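Long-range contacts in NADH kinase POS5 (Saccharomyces cerevisiae, PDB 3AFO), which phosphorylates NADH at the expense of ATP, with a twofold preference over NAD(+), and is a key source of the cellular reductant NADPH: residues E108-L118 / V131-V142; R172-R180 / K350-E361. All coordinates share one frame; numbering follows the deposited sequence.

Overall arrangement
The two contacts illustrate how one fold uses different chemistry at different depths. Contact 1 is the more buried: it closes the crossover of the beta-alpha-beta unit in the N-terminal domain, chiefly through apolar packing, with one direct backbone hydrogen bond. Contact 2 is partly buried and joins segments 170 residues apart, so that the strand 354-357, late in the chain, pairs with strand 174-186; backbone bonds dominate, with charged and polar groups at its ends. Their centres lie about 14 Å apart, and they touch: Arg351 NH1 is 2.7 Å from Val139 O, and Arg180 of contact 2 reaches the turn around Phe134 of contact 1.

Contact 1 (E108-L118 / V131-V142); sequences EQDIVNRTDLL and VSMFGNTQVPPV
Packing between Val112, Phe134 and Thr137 shows how a short helix is seated on the loop that follows the next one. The two branches of Val112 divide the work: CG1, anti to the backbone N (chi1 164°), comes within 3.8 Å of Phe134 CD1 and presses on Thr137 CG2 at 3.4 Å, tighter than usual for two carbons, while CG2 lies over a face of the Phe134 ring and near Met133 O. The Phe134 ring is wedged among several groups. Pro140 CD sits over one face toward the rim, Val112 O and Thr115 OG1 approach the edge in the ring plane, and Thr115 CB is 3.9 Å from Phe134 CZ. Thr115 CG2 turns instead to Pro140 CG. Further along, Leu118 points the same way as Val142 beside it, its CD2 4.0 Å from Val142 CG2 and equally near Val131 CG2. The Leu117 side chain crosses Pro141 at about a right angle, bringing CD1 near its CB.

Polar contacts are few. Leu118 N donates to Pro141 O at 3.0 Å, with an N-H...O angle of 163°; this bond helps align the parallel bridge between Leu118 and Val142. Thr115 OG1 donates to Ile111 O at 2.9 Å from above the carbonyl plane, whereas Arg114 N reaches the same oxygen from the opposite face, so two donors grip this oxygen from opposite sides. Beside Glu108, which is exposed, a water donates to both Glu108 OE1 and Met133 O, and the Met133 methyl lies against the Glu108 carboxylate.

The contact belongs to the beta-alpha-beta unit of strand 117-122, helix 124-132 and strand 142-146. Tyr45 of strand 43-48 meets Ile111, Thr115, Leu118 and Met133, while Ile354 of strand 354-357 packs on Val131 and Val142.

Contact 2 (R172-R180 / K350-E361); sequences RAKCLHRTR and KRSGIYCVAKTE. With MPD ((4S)-2-methyl-2,4-pentanediol), chain E.
Leu176 with Cys356 and Arg178 with Ile354 are antiparallel hydrogen-bonded pairs, each exchanging two backbone bonds, and Ala358 N adds a nearly straight one to Lys174 O at 2.8 Å. Cys175 with Val357 and His177 with Tyr355 are the non-hydrogen-bonded pairs of the same pairing. At one end Lys174, its chain extended, brings NZ to Glu361 OE2 at 3.1 Å, on the syn side of the carboxylate and close to its plane; this salt bridge holds for the conformer described, and because Glu361 adopts two it is doubtful as a fixed feature.

A pentanediol, probably from the crystallisation liquor, extends the pattern, its O4 accepting from Lys174 N and donating to Ala358 O at 2.7 Å.

On the face of Cys175, His177, Tyr355 and Val357, the His177 ring leans obliquely on Tyr355, planes at 59°, with ND1 over one face of the tyrosine toward its rim, 3.2 Å from CZ. His177 NE2 and Ser352 OG share a water, and CE1 faces Ser352 O. Because Gly353 has no CB, His177 CE1 can lie 3.4 Å from Gly353 CA; its positive phi separately favours glycine. On the other face, Arg178, extended from CG to NE, brings its guanidinium edge to Cys356 SG, with Leu176 CD2 over one face; its NH1 is bound to Thr238. Arg180 CG packs on Ile354 CD1, while its head is held by Glu322 and by Phe134 O and Thr137 O.

The chemistry implies a pairing held mainly by backbone bonds, with side chains on each face adding packing. The arginines Arg178 and Arg180 lay their carbon chains or guanidinium edges against the strand 354-357 and carry their charged ends onward to other parts of the fold.

Contact 1 (E108-L118 / V131-V142)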
loop_
_atom_site.group_PDB
_atom_site.type_symbol
_atom_site.label_atom_id
_atom_site.label_comp_id
_atom_site.label_asym_id
_atom_site.label_seq_id
_atom_site.Cartn_x
_atom_site.Cartn_y
_atom_site.Cartn_z
ATOM N N GLU A 108 19.376 -13.300 -37.145
ATOM C CA GLU A 108 18.991 -13.883 -35.849
ATOM C C GLU A 108 18.833 -15.400 -35.892
ATOM O O GLU A 108 19.440 -16.108 -35.093
ATOM C CB GLU A 108 17.697 -13.244 -35.292
ATOM C CG GLU A 108 17.475 -11.775 -35.672
ATOM C CD GLU A 108 16.898 -10.923 -34.538
ATOM O OE1 GLU A 108 15.808 -11.253 -34.013
ATOM O OE2 GLU A 108 17.541 -9.905 -34.181
ATOM N N GLN A 109 18.033 -15.889 -36.840
ATOM C CA GLN A 109 17.756 -17.324 -36.982
ATOM C C GLN A 109 19.046 -18.124 -37.081
ATOM O O GLN A 109 19.175 -19.176 -36.462
ATOM C CB GLN A 109 16.877 -17.612 -38.211
ATOM C CG GLN A 109 15.901 -16.502 -38.589
ATOM C CD GLN A 109 16.539 -15.410 -39.451
ATOM O OE1 GLN A 109 16.661 -14.252 -39.024
ATOM N NE2 GLN A 109 16.948 -15.775 -40.665
ATOM N N ASP A 110 19.999 -17.615 -37.858
ATOM C CA ASP A 110 21.321 -18.229 -37.974
ATOM C C ASP A 110 22.065 -18.224 -36.635
ATOM O O ASP A 110 22.682 -19.219 -36.263
ATOM C CB ASP A 110 22.157 -17.507 -39.045
ATOM C CG ASP A 110 21.807 -17.931 -40.474
ATOM O OD1 ASP A 110 20.652 -18.327 -40.747
ATOM O OD2 ASP A 110 22.712 -17.864 -41.334
ATOM N N ILE A 111 22.006 -17.103 -35.914
ATOM C CA ILE A 111 22.692 -16.983 -34.625
ATOM C C ILE A 111 22.050 -17.896 -33.583
ATOM O O ILE A 111 22.737 -18.650 -32.885
ATOM C CB ILE A 111 22.712 -15.516 -34.120
ATOM C CG1 ILE A 111 23.590 -14.651 -35.031
ATOM C CG2 ILE A 111 23.170 -15.447 -32.656
ATOM C CD1 ILE A 111 23.692 -13.194 -34.614
ATOM N N VAL A 112 20.722 -17.835 -33.514
ATOM C CA VAL A 112 19.926 -18.594 -32.559
ATOM C C VAL A 112 20.232 -20.105 -32.577
ATOM O O VAL A 112 20.348 -20.737 -31.517
ATOM C CB VAL A 112 18.411 -18.302 -32.789
ATOM C CG1 VAL A 112 17.533 -19.323 -32.117
ATOM C CG2 VAL A 112 18.067 -16.892 -32.307
ATOM N N ASN A 113 20.381 -20.656 -33.778
ATOM C CA ASN A 113 20.640 -22.087 -34.003
ATOM C C ASN A 113 22.005 -22.582 -33.559
ATOM O O ASN A 113 22.207 -23.789 -33.372
ATOM C CB ASN A 113 20.496 -22.422 -35.494
ATOM C CG ASN A 113 19.093 -22.229 -36.006
ATOM O OD1 ASN A 113 18.894 -21.917 -37.185
ATOM N ND2 ASN A 113 18.100 -22.412 -35.127
ATOM N N ARG A 114 22.946 -21.657 -33.407
ATOM C CA ARG A 114 24.340 -22.032 -33.208
ATOM C C ARG A 114 24.946 -21.618 -31.871
ATOM O O ARG A 114 26.036 -22.048 -31.523
ATOM C CB ARG A 114 25.174 -21.561 -34.397
ATOM C CG ARG A 114 24.910 -22.437 -35.618
ATOM C CD ARG A 114 25.214 -21.735 -36.904
ATOM N NE ARG A 114 24.936 -22.609 -38.041
ATOM C CZ ARG A 114 23.844 -22.537 -38.795
ATOM N NH1 ARG A 114 22.904 -21.625 -38.545
ATOM N NH2 ARG A 114 23.692 -23.382 -39.803
ATOM N N THR A 115 24.215 -20.814 -31.106
ATOM C CA THR A 115 24.693 -20.341 -29.806
ATOM C C THR A 115 24.723 -21.414 -28.706
ATOM O O THR A 115 23.697 -22.006 -28.385
ATOM C CB THR A 115 23.850 -19.121 -29.345
ATOM O OG1 THR A 115 23.995 -18.051 -30.291
ATOM C CG2 THR A 115 24.302 -18.646 -27.980
ATOM N N ASP A 116 25.894 -21.656 -28.122
ATOM C CA ASP A 116 26.012 -22.506 -26.931
ATOM C C ASP A 116 25.776 -21.692 -25.651
ATOM O O ASP A 116 25.288 -22.213 -24.643
ATOM C CB ASP A 116 27.402 -23.154 -26.824
ATOM C CG ASP A 116 27.809 -23.951 -28.079
ATOM O OD1 ASP A 116 26.932 -24.270 -28.923
ATOM O OD2 ASP A 116 29.025 -24.251 -28.196
ATOM N N LEU A 117 26.166 -20.417 -25.696
ATOM C CA LEU A 117 26.169 -19.564 -24.519
ATOM C C LEU A 117 25.920 -18.120 -24.920
ATOM O O LEU A 117 26.547 -17.609 -25.853
ATOM C CB LEU A 117 27.509 -19.678 -23.781
ATOM C CG LEU A 117 27.747 -18.829 -22.524
ATOM C CD1 LEU A 117 27.075 -19.451 -21.321
ATOM C CD2 LEU A 117 29.241 -18.655 -22.258
ATOM N N LEU A 118 24.988 -17.480 -24.217
ATOM C CA LEU A 118 24.726 -16.059 -24.354
ATOM C C LEU A 118 25.491 -15.305 -23.267
ATOM O O LEU A 118 25.339 -15.602 -22.087
ATOM C CB LEU A 118 23.210 -15.766 -24.271
ATOM C CG LEU A 118 22.757 -14.296 -24.124
ATOM C CD1 LEU A 118 23.153 -13.447 -25.334
ATOM C CD2 LEU A 118 21.247 -14.175 -23.848
ATOM N N VAL A 131 17.899 -12.517 -24.440
ATOM C CA VAL A 131 17.040 -13.687 -24.261
ATOM C C VAL A 131 15.859 -13.659 -25.250
ATOM O O VAL A 131 15.469 -14.696 -25.806
ATOM C CB VAL A 131 16.569 -13.795 -22.796
ATOM C CG1 VAL A 131 15.474 -14.855 -22.635
ATOM C CG2 VAL A 131 17.753 -14.107 -21.900
ATOM N N SER A 132 15.338 -12.460 -25.492
ATOM C CA SER A 132 14.215 -12.231 -26.395
ATOM C C SER A 132 14.419 -12.818 -27.790
ATOM O O SER A 132 13.457 -13.237 -28.443
ATOM C CB SER A 132 13.968 -10.732 -26.520
ATOM O OG SER A 132 12.795 -10.498 -27.242
ATOM N N MET A 133 15.669 -12.815 -28.246
ATOM C CA MET A 133 16.049 -13.444 -29.512
ATOM C C MET A 133 15.672 -14.918 -29.581
ATOM O O MET A 133 15.309 -15.405 -30.644
ATOM C CB MET A 133 17.557 -13.326 -29.721
ATOM C CG MET A 133 17.989 -12.319 -30.752
ATOM S SD MET A 133 19.585 -12.885 -31.378
ATOM C CE MET A 133 19.833 -11.790 -32.763
ATOM N N PHE A 134 15.770 -15.616 -28.453
ATOM C CA PHE A 134 15.535 -17.064 -28.383
ATOM C C PHE A 134 14.090 -17.430 -28.011
ATOM O O PHE A 134 13.832 -18.516 -27.458
ATOM C CB PHE A 134 16.514 -17.703 -27.395
ATOM C CG PHE A 134 17.960 -17.486 -27.753
ATOM C CD1 PHE A 134 18.629 -18.393 -28.570
ATOM C CD2 PHE A 134 18.649 -16.368 -27.288
ATOM C CE1 PHE A 134 19.972 -18.193 -28.914
ATOM C CE2 PHE A 134 19.998 -16.159 -27.626
ATOM C CZ PHE A 134 20.658 -17.081 -28.444
ATOM N N GLY A 135 13.166 -16.525 -28.341
ATOM C CA GLY A 135 11.747 -16.646 -28.001
ATOM C C GLY A 135 11.095 -17.980 -28.301
ATOM O O GLY A 135 10.639 -18.670 -27.385
ATOM N N ASN A 136 11.051 -18.369 -29.572
ATOM C CA ASN A 136 10.343 -19.608 -29.919
ATOM C C ASN A 136 11.193 -20.872 -29.799
ATOM O O ASN A 136 10.700 -21.976 -30.027
ATOM C CB ASN A 136 9.681 -19.509 -31.301
ATOM C CG ASN A 136 10.691 -19.423 -32.429
ATOM O OD1 ASN A 136 11.776 -18.864 -32.259
ATOM N ND2 ASN A 136 10.343 -19.981 -33.587
ATOM N N THR A 137 12.458 -20.723 -29.421
ATOM C CA THR A 137 13.303 -21.890 -29.213
ATOM C C THR A 137 13.846 -22.037 -27.784
ATOM O O THR A 137 13.419 -21.353 -26.842
ATOM C CB THR A 137 14.454 -21.946 -30.241
ATOM O OG1 THR A 137 15.055 -23.244 -30.206
ATOM C CG2 THR A 137 15.506 -20.891 -29.938
ATOM N N GLN A 138 14.772 -22.965 -27.638
ATOM C CA GLN A 138 15.470 -23.206 -26.411
ATOM C C GLN A 138 16.463 -22.064 -26.165
ATOM O O GLN A 138 17.184 -21.667 -27.076
ATOM C CB GLN A 138 16.212 -24.516 -26.585
ATOM C CG GLN A 138 16.979 -25.002 -25.408
ATOM C CD GLN A 138 17.348 -26.446 -25.592
ATOM O OE1 GLN A 138 16.475 -27.308 -25.645
ATOM N NE2 GLN A 138 18.641 -26.722 -25.719
ATOM N N VAL A 139 16.489 -21.542 -24.938
ATOM C CA VAL A 139 17.433 -20.493 -24.556
ATOM C C VAL A 139 18.738 -21.110 -24.040
ATOM O O VAL A 139 18.728 -21.932 -23.125
ATOM C CB VAL A 139 16.830 -19.520 -23.492
ATOM C CG1 VAL A 139 17.705 -18.278 -23.332
ATOM C CG2 VAL A 139 15.409 -19.112 -23.875
ATOM N N PRO A 140 19.882 -20.723 -24.632
ATOM C CA PRO A 140 21.160 -21.180 -24.094
ATOM C C PRO A 140 21.383 -20.555 -22.712
ATOM O O PRO A 140 20.746 -19.549 -22.394
ATOM C CB PRO A 140 22.177 -20.625 -25.099
ATOM C CG PRO A 140 21.491 -19.466 -25.740
ATOM C CD PRO A 140 20.048 -19.836 -25.796
ATOM N N PRO A 141 22.288 -21.135 -21.901
ATOM C CA PRO A 141 22.668 -20.547 -20.617
ATOM C C PRO A 141 23.101 -19.094 -20.791
ATOM O O PRO A 141 23.654 -18.734 -21.841
ATOM C CB PRO A 141 23.859 -21.399 -20.184
ATOM C CG PRO A 141 23.700 -22.684 -20.921
ATOM C CD PRO A 141 23.029 -22.376 -22.190
ATOM N N VAL A 142 22.841 -18.271 -19.776
ATOM C CA VAL A 142 23.086 -16.825 -19.857
ATOM C C VAL A 142 24.128 -16.382 -18.834
ATOM O O VAL A 142 23.960 -16.583 -17.627
ATOM C CB VAL A 142 21.778 -16.010 -19.647
ATOM C CG1 VAL A 142 22.038 -14.502 -19.803
ATOM C CG2 VAL A 142 20.695 -16.464 -20.623
HETATM O O HOH W 1 15.188 -14.191 -33.049
#

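Contact 2 (R172-R180 / K350-E361)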
loop_
_atom_site.group_PDB
_atom_site.type_symbol
_atom_site.label_atom_id
_atom_site.label_comp_id
_atom_site.label_asym_id
_atom_site.label_seq_id
_atom_site.Cartn_x
_atom_site.Cartn_y
_atom_site.Cartn_z
ATOM N N ARG A 172 32.031 -26.079 -14.157
ATOM C CA ARG A 172 31.963 -25.902 -12.692
ATOM C C ARG A 172 30.977 -24.810 -12.212
ATOM O O ARG A 172 30.890 -24.528 -11.015
ATOM C CB ARG A 172 33.350 -25.630 -12.104
ATOM C CG ARG A 172 34.374 -26.753 -12.352
ATOM C CD ARG A 172 35.626 -26.522 -11.527
ATOM N NE ARG A 172 36.368 -25.345 -11.977
ATOM C CZ ARG A 172 37.357 -25.382 -12.869
ATOM N NH1 ARG A 172 37.726 -26.541 -13.407
ATOM N NH2 ARG A 172 37.975 -24.263 -13.228
ATOM N N ALA A 173 30.259 -24.197 -13.142
ATOM C CA ALA A 173 29.313 -23.141 -12.790
ATOM C C ALA A 173 27.943 -23.715 -12.459
ATOM O O ALA A 173 27.609 -24.845 -12.852
ATOM C CB ALA A 173 29.197 -22.131 -13.921
ATOM N N LYS A 174 27.149 -22.918 -11.744
ATOM C CA LYS A 174 25.763 -23.263 -11.439
ATOM C C LYS A 174 24.829 -22.162 -11.925
ATOM O O LYS A 174 25.225 -20.993 -12.003
ATOM C CB LYS A 174 25.587 -23.500 -9.944
ATOM C CG LYS A 174 26.134 -24.844 -9.484
ATOM C CD LYS A 174 25.959 -25.024 -7.996
ATOM C CE LYS A 174 26.610 -26.300 -7.519
ATOM N NZ LYS A 174 26.437 -26.402 -6.044
ATOM N N CYS A 175 23.598 -22.548 -12.255
ATOM C CA CYS A 175 22.613 -21.645 -12.838
ATOM C C CYS A 175 21.312 -21.651 -12.040
ATOM O O CYS A 175 20.912 -22.687 -11.498
ATOM C CB CYS A 175 22.286 -22.074 -14.265
ATOM S SG CYS A 175 23.612 -21.818 -15.463
ATOM N N LEU A 176 20.674 -20.485 -11.993
ATOM C CA LEU A 176 19.309 -20.340 -11.532
ATOM C C LEU A 176 18.371 -20.443 -12.728
ATOM O O LEU A 176 18.569 -19.781 -13.767
ATOM C CB LEU A 176 19.124 -18.972 -10.854
ATOM C CG LEU A 176 17.697 -18.513 -10.526
ATOM C CD1 LEU A 176 17.219 -19.129 -9.200
ATOM C CD2 LEU A 176 17.650 -16.994 -10.483
ATOM N N HIS A 177 17.346 -21.274 -12.573
ATOM C CA HIS A 177 16.300 -21.392 -13.573
ATOM C C HIS A 177 15.253 -20.292 -13.405
ATOM O O HIS A 177 14.746 -20.067 -12.301
ATOM C CB HIS A 177 15.644 -22.773 -13.509
ATOM C CG HIS A 177 14.550 -22.950 -14.502
ATOM N ND1 HIS A 177 14.796 -23.207 -15.833
ATOM C CD2 HIS A 177 13.205 -22.874 -14.373
ATOM C CE1 HIS A 177 13.647 -23.303 -16.478
ATOM N NE2 HIS A 177 12.667 -23.096 -15.618
ATOM N N ARG A 178 14.966 -19.587 -14.492
ATOM C CA ARG A 178 13.924 -18.567 -14.505
ATOM C C ARG A 178 12.920 -18.963 -15.563
ATOM O O ARG A 178 13.299 -19.270 -16.694
ATOM C CB ARG A 178 14.495 -17.183 -14.823
ATOM C CG ARG A 178 15.564 -16.659 -13.861
ATOM C CD ARG A 178 16.025 -15.263 -14.319
ATOM N NE ARG A 178 17.087 -14.663 -13.500
ATOM C CZ ARG A 178 16.901 -14.105 -12.300
ATOM N NH1 ARG A 178 15.697 -14.099 -11.725
ATOM N NH2 ARG A 178 17.936 -13.579 -11.652
ATOM N N THR A 179 11.643 -18.950 -15.199
ATOM C CA THR A 179 10.570 -19.351 -16.105
ATOM C C THR A 179 10.208 -18.220 -17.068
ATOM O O THR A 179 10.547 -17.063 -16.824
ATOM C CB THR A 179 9.325 -19.797 -15.313
ATOM O OG1 THR A 179 8.279 -20.164 -16.221
ATOM C CG2 THR A 179 8.851 -18.674 -14.424
ATOM N N ARG A 180 9.536 -18.569 -18.164
ATOM C CA ARG A 180 9.108 -17.611 -19.179
ATOM C C ARG A 180 7.590 -17.632 -19.321
ATOM O O ARG A 180 6.964 -18.695 -19.200
ATOM C CB ARG A 180 9.700 -17.975 -20.542
ATOM C CG ARG A 180 11.169 -17.645 -20.734
ATOM C CD ARG A 180 11.557 -17.741 -22.216
ATOM N NE ARG A 180 11.519 -19.120 -22.704
ATOM C CZ ARG A 180 11.784 -19.492 -23.959
ATOM N NH1 ARG A 180 12.122 -18.586 -24.874
ATOM N NH2 ARG A 180 11.718 -20.777 -24.298
ATOM N N LYS A 350 12.891 -30.035 -26.226
ATOM C CA LYS A 350 13.160 -28.610 -26.057
ATOM C C LYS A 350 13.144 -28.228 -24.576
ATOM O O LYS A 350 12.111 -28.337 -23.906
ATOM C CB LYS A 350 12.147 -27.772 -26.854
ATOM C CG LYS A 350 12.660 -26.402 -27.287
ATOM C CD LYS A 350 12.065 -25.261 -26.458
ATOM C CE LYS A 350 10.726 -24.796 -27.038
ATOM N NZ LYS A 350 10.275 -23.496 -26.463
ATOM N N ARG A 351 14.297 -27.802 -24.068
ATOM C CA ARG A 351 14.415 -27.356 -22.684
ATOM C C ARG A 351 13.709 -26.003 -22.516
ATOM O O ARG A 351 13.878 -25.094 -23.345
ATOM C CB ARG A 351 15.892 -27.273 -22.287
ATOM C CG ARG A 351 16.153 -26.891 -20.835
ATOM C CD ARG A 351 17.641 -26.703 -20.567
ATOM N NE ARG A 351 18.203 -25.549 -21.275
ATOM C CZ ARG A 351 19.075 -25.624 -22.283
ATOM N NH1 ARG A 351 19.519 -24.513 -22.855
ATOM N NH2 ARG A 351 19.514 -26.802 -22.720
ATOM N N SER A 352 12.900 -25.890 -21.461
ATOM C CA SER A 352 12.121 -24.676 -21.194
ATOM C C SER A 352 12.830 -23.721 -20.228
ATOM O O SER A 352 13.762 -24.110 -19.530
ATOM C CB SER A 352 10.738 -25.041 -20.636
ATOM O OG SER A 352 10.859 -25.745 -19.415
ATOM N N GLY A 353 12.374 -22.473 -20.198
ATOM C CA GLY A 353 12.883 -21.486 -19.252
ATOM C C GLY A 353 14.241 -20.917 -19.626
ATOM O O GLY A 353 14.741 -21.136 -20.738
ATOM N N ILE A 354 14.826 -20.188 -18.680
ATOM C CA ILE A 354 16.077 -19.478 -18.883
ATOM C C ILE A 354 17.003 -19.825 -17.735
ATOM O O ILE A 354 16.626 -19.683 -16.575
ATOM C CB ILE A 354 15.849 -17.949 -18.875
ATOM C CG1 ILE A 354 14.878 -17.546 -19.985
ATOM C CG2 ILE A 354 17.167 -17.194 -19.008
ATOM C CD1 ILE A 354 14.099 -16.285 -19.677
ATOM N N TYR A 355 18.220 -20.261 -18.052
ATOM C CA TYR A 355 19.200 -20.579 -17.027
ATOM C C TYR A 355 20.278 -19.512 -16.962
ATOM O O TYR A 355 21.035 -19.311 -17.923
ATOM C CB TYR A 355 19.817 -21.956 -17.254
ATOM C CG TYR A 355 18.847 -23.106 -17.094
ATOM C CD1 TYR A 355 18.820 -23.861 -15.921
ATOM C CD2 TYR A 355 17.957 -23.437 -18.115
ATOM C CE1 TYR A 355 17.936 -24.921 -15.774
ATOM C CE2 TYR A 355 17.068 -24.489 -17.973
ATOM C CZ TYR A 355 17.064 -25.228 -16.802
ATOM O OH TYR A 355 16.179 -26.272 -16.662
ATOM N N CYS A 356 20.340 -18.832 -15.821
ATOM C CA CYS A 356 21.279 -17.746 -15.623
ATOM C C CYS A 356 22.359 -18.206 -14.669
ATOM O O CYS A 356 22.064 -18.616 -13.546
ATOM C CB CYS A 356 20.562 -16.509 -15.062
ATOM S SG CYS A 356 19.236 -15.909 -16.108
ATOM N N VAL A 357 23.605 -18.171 -15.136
ATOM C CA VAL A 357 24.769 -18.415 -14.286
ATOM C C VAL A 357 24.674 -17.538 -13.039
ATOM O O VAL A 357 24.496 -16.321 -13.143
ATOM C CB VAL A 357 26.086 -18.108 -15.038
ATOM C CG1 VAL A 357 27.310 -18.385 -14.155
ATOM C CG2 VAL A 357 26.163 -18.933 -16.313
ATOM N N ALA A 358 24.791 -18.183 -11.881
ATOM C CA ALA A 358 24.730 -17.531 -10.575
ATOM C C ALA A 358 26.116 -17.384 -9.949
ATOM O O ALA A 358 27.026 -18.175 -10.227
ATOM C CB ALA A 358 23.825 -18.330 -9.649
ATOM N N LYS A 359 26.259 -16.388 -9.075
ATOM C CA LYS A 359 27.530 -16.116 -8.397
ATOM C C LYS A 359 27.711 -16.907 -7.096
ATOM O O LYS A 359 28.763 -17.505 -6.866
ATOM C CB LYS A 359 27.674 -14.620 -8.125
ATOM C CG LYS A 359 29.038 -14.226 -7.562
ATOM C CD LYS A 359 29.194 -12.726 -7.516
ATOM C CE LYS A 359 30.499 -12.353 -6.839
ATOM N NZ LYS A 359 30.541 -10.904 -6.544
ATOM N N THR A 360 26.687 -16.887 -6.245
ATOM C CA THR A 360 26.687 -17.604 -4.971
ATOM C C THR A 360 25.375 -18.365 -4.891
ATOM O O THR A 360 24.537 -18.249 -5.785
ATOM C CB THR A 360 26.764 -16.628 -3.747
ATOM O OG1 THR A 360 25.579 -15.808 -3.697
ATOM C CG2 THR A 360 27.991 -15.730 -3.827
ATOM N N GLU A 361 25.222 -19.122 -3.807
ATOM C CA GLU A 361 23.995 -19.834 -3.491
ATOM C C GLU A 361 23.001 -18.926 -2.758
ATOM O O GLU A 361 21.951 -19.388 -2.304
ATOM C CB GLU A 361 24.332 -21.053 -2.629
ATOM C CG GLU A 361 25.534 -21.857 -3.124
ATOM C CD GLU A 361 25.142 -23.000 -4.048
ATOM O OE1 GLU A 361 23.936 -23.312 -4.132
ATOM O OE2 GLU A 361 26.038 -23.593 -4.688
HETATM C C1 MPD E . 29.283 -22.379 -8.064
HETATM C C2 MPD E . 28.976 -20.903 -7.806
HETATM O O2 MPD E . 27.548 -20.678 -7.972
HETATM C CM MPD E . 29.341 -20.602 -6.358
HETATM C C3 MPD E . 29.742 -19.979 -8.763
HETATM C C4 MPD E . 29.704 -20.415 -10.236
HETATM O O4 MPD E . 28.373 -20.445 -10.721
HETATM C C5 MPD E . 30.574 -19.517 -11.118
HETATM O O HOH W 2 10.666 -23.644 -17.426
#